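Local coordinates for 52 protein (Murid herpesvirus 4, PDB 2OA5) that is an abundant tegument protein of the virus, in the herpesvirus BLRF2 family, and probably serves a structural role through self-association, at the interface of chains A and B. Coordinates in Å, arbitrary orientation; residue numbers count along the deposited sequence, not the author numbering. Chains: chain A/B, Hypothetical protein BQLF2.

The interface of chains A and B. Residues chain A 10, 13-14, 17, 55; chain B 10, 13, 17.
A:Tyr10 and B:Tyr10 meet in a tilted edge-on contact: the ring planes stand about 63° apart, and CD2 of B:Tyr10 lies above one face of A:Tyr10 at its CE1 corner, well off-centre and 3.9 Å from CE1. The methyl CE of B:Met13 approaches from the same side of the ring plane but lies outside the CD2-CE2 rim, 3.5 Å from A:Tyr10 CE2. B:Tyr10 receives A:Met13 at the rim between CE2 and the hydroxyl, where A:Met13 CG comes within 3.6 Å of CE2 and sits off the ring plane. In this BLRF2-family protein, the patch pairs helix 10-29 of chain A with helix 8-33 of chain B in the deposited four-copy assembly, a contact that may or may not be the biological one. The two run in the same direction, and the 10, 13/14, 17 spacing of their contacts resembles coiled-coil packing.

Both residues 13 are selenomethionine, yet they act differently. B:Met13 is nearly extended at chi2 (-166°) and turns at chi3 (-58°), which carries its methyl to A:Tyr10. Its selenium rests 3.4 Å from A:Val14 CG2 and 3.9 Å from A:Ser55 CB. Because A:Ser55 belongs to helix 46-76, B:Met13 is wedged between two helices of chain A, consistent with its 74 Å² of hidden surface against 46 Å² for A:Met13. A:Met13 instead bends at both chi2 and chi3, reaching B:Val17 CG2 with its CE at 3.5 Å. These unequal roles match an interface that departs from exact two-fold symmetry.

At the far end the valines touch through matching branches: CG2 of A:Val17 and CG2 of B:Val17 are 3.2 Å apart, tighter than ordinary van der Waals contact.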
loop_
_atom_site.group_PDB
_atom_site.type_symbol
_atom_site.label_atom_id
_atom_site.label_comp_id
_atom_site.label_asym_id
_atom_site.label_seq_id
_atom_site.Cartn_x
_atom_site.Cartn_y
_atom_site.Cartn_z
ATOM N N TYR A 10 4.516 -13.234 -0.298
ATOM C CA TYR A 10 4.279 -13.412 -1.718
ATOM C C TYR A 10 4.661 -12.133 -2.458
ATOM O O TYR A 10 5.202 -12.179 -3.558
ATOM C CB TYR A 10 2.809 -13.760 -1.973
ATOM C CG TYR A 10 2.584 -15.234 -2.210
ATOM C CD1 TYR A 10 2.397 -16.120 -1.143
ATOM C CD2 TYR A 10 2.616 -15.757 -3.502
ATOM C CE1 TYR A 10 2.254 -17.491 -1.362
ATOM C CE2 TYR A 10 2.479 -17.121 -3.732
ATOM C CZ TYR A 10 2.300 -17.980 -2.661
ATOM O OH TYR A 10 2.186 -19.326 -2.902
HETATM N N MSE A 13 8.557 -12.126 -2.603
HETATM C CA MSE A 13 9.060 -13.168 -3.490
HETATM C C MSE A 13 8.746 -12.854 -4.940
HETATM O O MSE A 13 9.646 -12.858 -5.782
HETATM C CB MSE A 13 8.455 -14.527 -3.137
HETATM C CG MSE A 13 9.040 -15.174 -1.903
HETATM SE SE MSE A 13 10.979 -15.134 -1.923
HETATM C CE MSE A 13 11.365 -16.571 -3.119
ATOM N N VAL A 14 7.471 -12.586 -5.237
ATOM C CA VAL A 14 7.109 -12.302 -6.616
ATOM C C VAL A 14 7.830 -11.082 -7.149
ATOM O O VAL A 14 8.294 -11.093 -8.280
ATOM C CB VAL A 14 5.573 -12.125 -6.800
ATOM C CG1 VAL A 14 5.277 -11.601 -8.197
ATOM C CG2 VAL A 14 4.872 -13.460 -6.607
ATOM N N VAL A 17 11.334 -12.128 -8.107
ATOM C CA VAL A 17 11.341 -12.984 -9.284
ATOM C C VAL A 17 11.136 -12.120 -10.520
ATOM O O VAL A 17 11.796 -12.322 -11.538
ATOM C CB VAL A 17 10.221 -14.054 -9.252
ATOM C CG1 VAL A 17 10.187 -14.804 -10.588
ATOM C CG2 VAL A 17 10.471 -15.045 -8.133
ATOM N N SER A 55 1.035 -17.526 -8.577
ATOM C CA SER A 55 1.896 -16.764 -7.681
ATOM C C SER A 55 1.680 -15.261 -7.855
ATOM O O SER A 55 1.616 -14.517 -6.868
ATOM C CB SER A 55 3.363 -17.113 -7.919
ATOM O OG SER A 55 3.768 -16.685 -9.201
ATOM N N TYR B 10 4.710 -21.719 -3.771
ATOM C CA TYR B 10 5.738 -20.906 -3.131
ATOM C C TYR B 10 7.115 -21.573 -3.240
ATOM O O TYR B 10 8.126 -20.907 -3.479
ATOM C CB TYR B 10 5.367 -20.676 -1.665
ATOM C CG TYR B 10 6.296 -19.745 -0.927
ATOM C CD1 TYR B 10 7.427 -20.225 -0.268
ATOM C CD2 TYR B 10 6.051 -18.372 -0.898
ATOM C CE1 TYR B 10 8.290 -19.356 0.403
ATOM C CE2 TYR B 10 6.907 -17.499 -0.235
ATOM C CZ TYR B 10 8.023 -17.996 0.410
ATOM O OH TYR B 10 8.868 -17.129 1.059
HETATM N N MSE B 13 8.720 -21.036 -6.504
HETATM C CA MSE B 13 9.295 -19.700 -6.661
HETATM C C MSE B 13 10.647 -19.626 -5.986
HETATM O O MSE B 13 11.572 -19.024 -6.515
HETATM C CB MSE B 13 8.389 -18.623 -6.061
HETATM C CG MSE B 13 7.548 -17.862 -7.057
HETATM SE SE MSE B 13 6.801 -16.271 -6.233
HETATM C CE MSE B 13 5.810 -17.024 -4.743
ATOM N N VAL B 17 13.735 -18.439 -8.024
ATOM C CA VAL B 17 14.551 -17.281 -7.664
ATOM C C VAL B 17 16.020 -17.676 -7.692
ATOM O O VAL B 17 16.871 -16.903 -8.130
ATOM C CB VAL B 17 14.237 -16.743 -6.237
ATOM C CG1 VAL B 17 15.354 -15.792 -5.786
ATOM C CG2 VAL B 17 12.910 -16.005 -6.229
#